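Local coordinates for protein mandalate racemase/muconate lactonizing enzyme (Unidentified, PDB 4E4U) that probably abstracts a proton alpha to a carboxylate in a metal-assisted reaction, as in relatives of the enolase superfamily, though its own substrate is not established, at residues A100-I105 and E115-R120; L290-I295 and I321-C326. All coordinates share one frame; numbering follows the deposited sequence.

Interaction 1: A100-I105 and E115-R120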
ATOM      1  N   ALA A 100      -7.066 -40.574  11.570  1.00 11.61           N
ATOM      2  CA  ALA A 100      -7.422 -41.844  12.208  1.00 12.05           C
ATOM      3  C   ALA A 100      -8.432 -41.599  13.328  1.00 11.72           C
ATOM      4  O   ALA A 100      -9.356 -42.384  13.518  1.00 12.52           O
ATOM      5  CB  ALA A 100      -6.190 -42.557  12.733  1.00 13.00           C
ATOM      6  N   CYS A 101      -8.269 -40.496  14.053  1.00 11.61           N
ATOM      7  CA  CYS A 101      -9.272 -40.099  15.041  1.00 11.74           C
ATOM      8  C   CYS A 101     -10.625 -39.835  14.383  1.00 11.76           C
ATOM      9  O   CYS A 101     -11.649 -40.277  14.896  1.00 12.25           O
ATOM     10  CB  CYS A 101      -8.815 -38.877  15.853  1.00 12.08           C
ATOM     11  SG  CYS A 101      -7.474 -39.233  17.010  1.00 13.84           S
ATOM     12  N   TRP A 102     -10.639 -39.133  13.251  1.00 11.79           N
ATOM     13  CA  TRP A 102     -11.897 -38.915  12.531  1.00 11.39           C
ATOM     14  C   TRP A 102     -12.537 -40.224  12.070  1.00 11.86           C
ATOM     15  O   TRP A 102     -13.760 -40.367  12.103  1.00 12.54           O
ATOM     16  CB  TRP A 102     -11.720 -37.954  11.350  1.00 11.30           C
ATOM     17  CG  TRP A 102     -11.747 -36.509  11.771  1.00 11.51           C
ATOM     18  CD1 TRP A 102     -10.683 -35.663  11.869  1.00 11.72           C
ATOM     19  CD2 TRP A 102     -12.897 -35.766  12.185  1.00 11.68           C
ATOM     20  NE1 TRP A 102     -11.102 -34.423  12.299  1.00 12.02           N
ATOM     21  CE2 TRP A 102     -12.463 -34.457  12.506  1.00 12.21           C
ATOM     22  CE3 TRP A 102     -14.261 -36.056  12.306  1.00 12.45           C
ATOM     23  CZ2 TRP A 102     -13.337 -33.459  12.936  1.00 13.17           C
ATOM     24  CZ3 TRP A 102     -15.129 -35.069  12.737  1.00 14.07           C
ATOM     25  CH2 TRP A 102     -14.664 -33.787  13.046  1.00 14.25           C
ATOM     26  N   ASP A 103     -11.713 -41.169  11.627  1.00 12.19           N
ATOM     27  CA  ASP A 103     -12.197 -42.491  11.247  1.00 12.25           C
ATOM     28  C   ASP A 103     -12.977 -43.092  12.425  1.00 12.16           C
ATOM     29  O   ASP A 103     -14.090 -43.605  12.252  1.00 13.35           O
ATOM     30  CB  ASP A 103     -10.999 -43.371  10.864  1.00 13.38           C
ATOM     31  CG  ASP A 103     -11.387 -44.597  10.055  1.00 13.94           C
ATOM     32  OD1 ASP A 103     -12.464 -44.619   9.412  1.00 14.35           O
ATOM     33  OD2 ASP A 103     -10.587 -45.557  10.051  1.00 14.72           O
ATOM     34  N   ILE A 104     -12.395 -43.016  13.620  1.00 12.34           N
ATOM     35  CA  ILE A 104     -13.047 -43.477  14.847  1.00 12.51           C
ATOM     36  C   ILE A 104     -14.310 -42.680  15.206  1.00 12.84           C
ATOM     37  O   ILE A 104     -15.339 -43.263  15.547  1.00 14.13           O
ATOM     38  CB  ILE A 104     -12.034 -43.486  16.015  1.00 13.67           C
ATOM     39  CG1 ILE A 104     -11.032 -44.620  15.810  1.00 14.87           C
ATOM     40  CG2 ILE A 104     -12.735 -43.613  17.363  1.00 13.90           C
ATOM     41  CD1 ILE A 104      -9.766 -44.449  16.600  1.00 15.25           C
ATOM     42  N   ILE A 105     -14.238 -41.356  15.105  1.00 12.67           N
ATOM     43  CA  ILE A 105     -15.395 -40.504  15.371  1.00 12.76           C
ATOM     44  C   ILE A 105     -16.571 -40.909  14.471  1.00 12.64           C
ATOM     45  O   ILE A 105     -17.700 -41.076  14.944  1.00 13.41           O
ATOM     46  CB  ILE A 105     -15.052 -39.001  15.155  1.00 12.41           C
ATOM     47  CG1 ILE A 105     -13.997 -38.517  16.160  1.00 13.11           C
ATOM     48  CG2 ILE A 105     -16.302 -38.133  15.236  1.00 13.74           C
ATOM     49  CD1 ILE A 105     -13.480 -37.111  15.854  1.00 13.15           C
ATOM     50  N   GLU A 115     -20.234 -36.371   6.617  1.00 12.26           N
ATOM     51  CA  GLU A 115     -21.523 -35.998   7.202  1.00 13.16           C
ATOM     52  C   GLU A 115     -21.382 -35.253   8.529  1.00 13.26           C
ATOM     53  O   GLU A 115     -22.374 -34.751   9.065  1.00 14.02           O
ATOM     54  CB  GLU A 115     -22.454 -37.214   7.344  1.00 14.34           C
ATOM     55  CG  GLU A 115     -22.798 -37.927   6.034  1.00 15.13           C
ATOM     56  CD  GLU A 115     -23.642 -37.089   5.072  1.00 15.78           C
ATOM     57  OE1 GLU A 115     -23.331 -35.908   4.831  1.00 16.41           O
ATOM     58  OE2 GLU A 115     -24.632 -37.620   4.534  1.00 17.49           O
ATOM     59  N   LEU A 116     -20.156 -35.179   9.045  1.00 13.59           N
ATOM     60  CA  LEU A 116     -19.881 -34.479  10.296  1.00 14.07           C
ATOM     61  C   LEU A 116     -19.107 -33.182  10.075  1.00 14.41           C
ATOM     62  O   LEU A 116     -19.087 -32.311  10.947  1.00 17.09           O
ATOM     63  CB  LEU A 116     -19.115 -35.388  11.261  1.00 14.75           C
ATOM     64  CG  LEU A 116     -19.812 -36.715  11.566  1.00 15.74           C
ATOM     65  CD1 LEU A 116     -18.938 -37.591  12.447  1.00 16.29           C
ATOM     66  CD2 LEU A 116     -21.158 -36.454  12.226  1.00 16.76           C
ATOM     67  N   LEU A 117     -18.481 -33.046   8.908  1.00 13.77           N
ATOM     68  CA  LEU A 117     -17.671 -31.861   8.604  1.00 14.77           C
ATOM     69  C   LEU A 117     -18.368 -30.916   7.615  1.00 14.31           C
ATOM     70  O   LEU A 117     -17.715 -30.151   6.904  1.00 15.36           O
ATOM     71  CB  LEU A 117     -16.289 -32.266   8.077  1.00 17.68           C
ATOM     72  CG  LEU A 117     -15.240 -32.650   9.130  1.00 20.71           C
ATOM     73  CD1 LEU A 117     -13.956 -33.136   8.481  1.00 22.49           C
ATOM     74  CD2 LEU A 117     -14.946 -31.470  10.040  1.00 22.15           C
ATOM     75  N   GLY A 118     -19.695 -30.973   7.565  1.00 13.54           N
ATOM     76  CA  GLY A 118     -20.451 -30.050   6.741  1.00 13.74           C
ATOM     77  C   GLY A 118     -21.516 -30.724   5.907  1.00 12.41           C
ATOM     78  O   GLY A 118     -22.429 -30.064   5.412  1.00 12.27           O
ATOM     79  N   GLY A 119     -21.396 -32.034   5.727  1.00 12.21           N
ATOM     80  CA  GLY A 119     -22.398 -32.780   4.994  1.00 12.28           C
ATOM     81  C   GLY A 119     -22.099 -32.870   3.511  1.00 12.67           C
ATOM     82  O   GLY A 119     -21.439 -31.998   2.927  1.00 13.27           O
ATOM     83  N   ARG A 120     -22.615 -33.921   2.888  1.00 13.38           N
ATOM     84  CA  ARG A 120     -22.422 -34.109   1.458  1.00 14.18           C
ATOM     85  C   ARG A 120     -22.886 -32.901   0.646  1.00 13.96           C
ATOM     86  O   ARG A 120     -23.964 -32.347   0.885  1.00 14.85           O
ATOM     87  CB  ARG A 120     -23.165 -35.358   0.983  1.00 16.42           C
ATOM     88  CG  ARG A 120     -22.960 -35.657  -0.499  1.00 18.65           C
ATOM     89  CD  ARG A 120     -23.897 -36.739  -0.991  1.00 22.28           C
ATOM     90  NE  ARG A 120     -23.513 -38.075  -0.546  1.00 25.25           N
ATOM     91  CZ  ARG A 120     -22.586 -38.821  -1.142  1.00 26.60           C
ATOM     92  NH1 ARG A 120     -21.923 -38.351  -2.191  1.00 26.39           N
ATOM     93  NH2 ARG A 120     -22.314 -40.036  -0.686  1.00 27.18           N
TER
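Leu117 lies over one face of the Trp102 indole, and Ile105, one turn on along the helix, covers the other. Leu117 CG stands 4.1 Å above the Trp102 plane, displaced toward the rim, and Leu117 CD2 comes 3.8 Å from Trp102 CH2. On the opposite face Ile105 CD1 lies 3.8 Å above the Trp102 plane, also near the rim, so the indole is clasped by aliphatic groups from both segments. Leu116 CB comes at an oblique slant, 4.3 Å from Trp102 CZ3. Leu116 CD1 instead reaches Ile105 CG2 at 3.9 Å, the two side chains crossing aslant. With CG1 lying next to the backbone N (chi1 -64°), CG2 of Ile105 takes the position opposite that N, the branch that meets Leu116. Behind the leucines, the bend through Gly118 and Gly119 is closed by Arg120 N, which donates to the syn side of Glu115 OE1 at 2.9 Å. This buried, apolar contact joins helix 88-109 to the loop that leads to strand 125-130. Ala100, Cys101 and Ile104 pack on Leu28 of strand 22-30, Leu289 of helix 289-301 touches both Trp102 and Leu117, and Leu116 of the second subunit adds to the cluster.

Interaction 2: L290-I295 and I321-C326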
ATOM      1  N   LEU A 290      -9.656 -31.531  10.091  1.00 11.24           N
ATOM      2  CA  LEU A 290     -10.189 -30.263  10.581  1.00 10.75           C
ATOM      3  C   LEU A 290      -9.322 -29.097  10.107  1.00 11.22           C
ATOM      4  O   LEU A 290      -9.843 -28.085   9.641  1.00 10.61           O
ATOM      5  CB  LEU A 290     -10.350 -30.264  12.101  1.00 11.83           C
ATOM      6  CG  LEU A 290     -10.931 -28.962  12.664  1.00 13.23           C
ATOM      7  CD1 LEU A 290     -12.285 -28.648  12.041  1.00 15.81           C
ATOM      8  CD2 LEU A 290     -11.023 -29.010  14.182  1.00 14.06           C
ATOM      9  N   GLU A 291      -8.001 -29.243  10.199  1.00 10.63           N
ATOM     10  CA  GLU A 291      -7.119 -28.204   9.687  1.00 10.76           C
ATOM     11  C   GLU A 291      -7.320 -28.002   8.177  1.00 10.10           C
ATOM     12  O   GLU A 291      -7.309 -26.873   7.686  1.00 10.56           O
ATOM     13  CB  GLU A 291      -5.659 -28.506  10.032  1.00 12.18           C
ATOM     14  CG  GLU A 291      -4.699 -27.351   9.766  1.00 11.96           C
ATOM     15  CD  GLU A 291      -4.758 -26.220  10.788  1.00 12.03           C
ATOM     16  OE1 GLU A 291      -5.602 -26.230  11.720  1.00 12.82           O
ATOM     17  OE2 GLU A 291      -3.919 -25.315  10.660  1.00 12.48           O
ATOM     18  N   ALA A 292      -7.533 -29.091   7.439  1.00  9.77           N
ATOM     19  CA  ALA A 292      -7.810 -28.964   6.006  1.00  9.82           C
ATOM     20  C   ALA A 292      -9.129 -28.228   5.747  1.00 10.35           C
ATOM     21  O   ALA A 292      -9.222 -27.412   4.838  1.00 10.75           O
ATOM     22  CB  ALA A 292      -7.804 -30.340   5.334  1.00 10.99           C
ATOM     23  N   LYS A 293     -10.144 -28.511   6.556  1.00 10.12           N
ATOM     24  CA  LYS A 293     -11.410 -27.787   6.472  1.00 10.44           C
ATOM     25  C   LYS A 293     -11.194 -26.294   6.728  1.00  9.69           C
ATOM     26  O   LYS A 293     -11.786 -25.444   6.054  1.00 10.38           O
ATOM     27  CB  LYS A 293     -12.415 -28.359   7.476  1.00 11.89           C
ATOM     28  CG  LYS A 293     -13.802 -27.741   7.422  1.00 12.91           C
ATOM     29  CD  LYS A 293     -14.601 -28.287   6.255  1.00 14.21           C
ATOM     30  CE  LYS A 293     -15.946 -27.600   6.148  1.00 14.95           C
ATOM     31  NZ  LYS A 293     -16.779 -28.175   5.057  1.00 14.75           N
ATOM     32  N   LYS A 294     -10.319 -25.971   7.677  1.00 10.03           N
ATOM     33  CA  LYS A 294     -10.005 -24.577   7.972  1.00  9.08           C
ATOM     34  C   LYS A 294      -9.314 -23.903   6.783  1.00  9.13           C
ATOM     35  O   LYS A 294      -9.593 -22.746   6.459  1.00  9.75           O
ATOM     36  CB  LYS A 294      -9.152 -24.477   9.240  1.00  9.50           C
ATOM     37  CG  LYS A 294      -9.938 -24.841  10.489  1.00 10.34           C
ATOM     38  CD  LYS A 294      -9.137 -24.654  11.775  1.00 10.95           C
ATOM     39  CE  LYS A 294      -9.970 -25.039  13.002  1.00 11.83           C
ATOM     40  NZ  LYS A 294      -9.180 -24.908  14.261  1.00 13.12           N
ATOM     41  N   ILE A 295      -8.417 -24.631   6.126  1.00  9.08           N
ATOM     42  CA  ILE A 295      -7.756 -24.111   4.934  1.00  9.34           C
ATOM     43  C   ILE A 295      -8.781 -23.882   3.815  1.00  9.18           C
ATOM     44  O   ILE A 295      -8.754 -22.848   3.135  1.00  9.88           O
ATOM     45  CB  ILE A 295      -6.625 -25.054   4.491  1.00  9.23           C
ATOM     46  CG1 ILE A 295      -5.503 -25.011   5.530  1.00  9.28           C
ATOM     47  CG2 ILE A 295      -6.111 -24.674   3.089  1.00 10.26           C
ATOM     48  CD1 ILE A 295      -4.563 -26.203   5.465  1.00 10.74           C
ATOM     49  N   ILE A 321     -10.946 -37.498  -0.053  1.00 10.90           N
ATOM     50  CA  ILE A 321     -12.281 -37.647  -0.602  1.00 11.79           C
ATOM     51  C   ILE A 321     -13.332 -37.196   0.412  1.00 11.22           C
ATOM     52  O   ILE A 321     -14.312 -36.553   0.046  1.00 11.98           O
ATOM     53  CB  ILE A 321     -12.502 -39.110  -1.038  1.00 12.67           C
ATOM     54  CG1 ILE A 321     -11.676 -39.387  -2.297  1.00 14.11           C
ATOM     55  CG2 ILE A 321     -13.985 -39.412  -1.246  1.00 14.11           C
ATOM     56  CD1 ILE A 321     -11.362 -40.858  -2.533  1.00 15.27           C
ATOM     57  N   GLN A 322     -13.123 -37.517   1.688  1.00 11.20           N
ATOM     58  CA  GLN A 322     -14.043 -37.059   2.729  1.00 11.71           C
ATOM     59  C   GLN A 322     -14.123 -35.531   2.766  1.00 11.66           C
ATOM     60  O   GLN A 322     -15.214 -34.960   2.818  1.00 13.22           O
ATOM     61  CB  GLN A 322     -13.631 -37.599   4.101  1.00 12.37           C
ATOM     62  CG  GLN A 322     -13.736 -39.109   4.220  1.00 12.71           C
ATOM     63  CD  GLN A 322     -15.165 -39.604   4.229  1.00 13.80           C
ATOM     64  OE1 GLN A 322     -16.006 -39.086   4.959  1.00 13.84           O
ATOM     65  NE2 GLN A 322     -15.448 -40.621   3.427  1.00 15.20           N
ATOM     66  N   LEU A 323     -12.972 -34.866   2.728  1.00 11.09           N
ATOM     67  CA  LEU A 323     -12.960 -33.410   2.702  1.00 11.43           C
ATOM     68  C   LEU A 323     -13.663 -32.885   1.449  1.00 11.05           C
ATOM     69  O   LEU A 323     -14.534 -32.018   1.534  1.00 11.53           O
ATOM     70  CB  LEU A 323     -11.525 -32.884   2.736  1.00 12.39           C
ATOM     71  CG  LEU A 323     -11.399 -31.363   2.581  1.00 13.83           C
ATOM     72  CD1 LEU A 323     -11.932 -30.655   3.824  1.00 15.37           C
ATOM     73  CD2 LEU A 323      -9.963 -30.952   2.293  1.00 15.40           C
ATOM     74  N   ALA A 324     -13.293 -33.420   0.290  1.00 11.00           N
ATOM     75  CA  ALA A 324     -13.815 -32.902  -0.971  1.00 11.12           C
ATOM     76  C   ALA A 324     -15.341 -32.980  -1.022  1.00 11.03           C
ATOM     77  O   ALA A 324     -15.998 -32.064  -1.512  1.00 11.42           O
ATOM     78  CB  ALA A 324     -13.207 -33.656  -2.134  1.00 12.02           C
ATOM     79  N   THR A 325     -15.891 -34.080  -0.514  1.00 11.60           N
ATOM     80  CA  THR A 325     -17.320 -34.356  -0.606  1.00 11.83           C
ATOM     81  C   THR A 325     -18.162 -33.280   0.083  1.00 11.92           C
ATOM     82  O   THR A 325     -19.284 -33.003  -0.340  1.00 12.41           O
ATOM     83  CB  THR A 325     -17.625 -35.769  -0.059  1.00 12.46           C
ATOM     84  OG1 THR A 325     -16.916 -36.723  -0.856  1.00 12.64           O
ATOM     85  CG2 THR A 325     -19.114 -36.090  -0.114  1.00 13.34           C
ATOM     86  N   CYS A 326     -17.606 -32.663   1.126  1.00 11.95           N
ATOM     87  CA  CYS A 326     -18.329 -31.649   1.896  1.00 11.67           C
ATOM     88  C   CYS A 326     -17.793 -30.230   1.703  1.00 11.55           C
ATOM     89  O   CYS A 326     -18.059 -29.349   2.527  1.00 12.98           O
ATOM     90  CB  CYS A 326     -18.357 -32.007   3.393  1.00 12.27           C
ATOM     91  SG  CYS A 326     -16.770 -32.072   4.241  1.00 13.70           S
TER
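Lys293 passes over Leu323 and ends beside Cys326, so a single long side chain spans the gap between two barrel helices. Lys293 CB and CD lie equally near Leu323 CD1, the CD at 4.3 Å. The chain starts with CG opposite the backbone N (chi1 -176°); a bend at chi2 (78°) brings CD back over the leucine methyl, and the extended remainder carries NZ past it to Cys326. At the tip Lys293 NZ comes within 3.1 Å of Cys326 O, at an angle too poor for a hydrogen bond, and lies 4.0 Å from Cys326 SG. The buried ammonium has Glu71 of the second subunit as a salt-bridge partner, which probably helps to offset the cost of placing a charge here, and Leu117 O as a further close polar neighbour. Beneath the lysine, the leucine fork divides its work: Leu323 CD1 rests 3.9 Å from Lys293 N, against the helix backbone, whereas Leu323 CD2 meets Ala292 CB at 3.8 Å. On the far side, Ile321 O takes Thr325 N and Thr325 OG1 from opposite faces of its plane, the hydroxyl at 2.8 Å. In the fold, helices 289-301 and 314-325 follow one another around the enolase-type barrel; the first is flanked by helices 70-79 and 263-272, while Ile321, Ala324 and Thr325 of the second lean on Leu125 of strand 125-130.

In the fold
Interactions 1 and 2 illustrate how the capping and barrel parts of an enolase-superfamily subunit share one seam. Their centres are about 10 Å apart and they touch directly: Lys293 NZ lies 2.9 Å from Leu117 O, bringing helix 289-301 up against the glycine-containing bend. Cys326 lines the same bend, Cys326 SG lying 3.4 Å from Leu117 O, and farther along Arg120 CG packs 3.9 Å from Thr325 CG2. Both contacts also reach the second subunit, so the seam continues into the oligomer. The pocket occupied by the dithiol ligand, formed by Tyr132, Cys151, Glu154, Asn155 and Leu158, includes no residue of either contact.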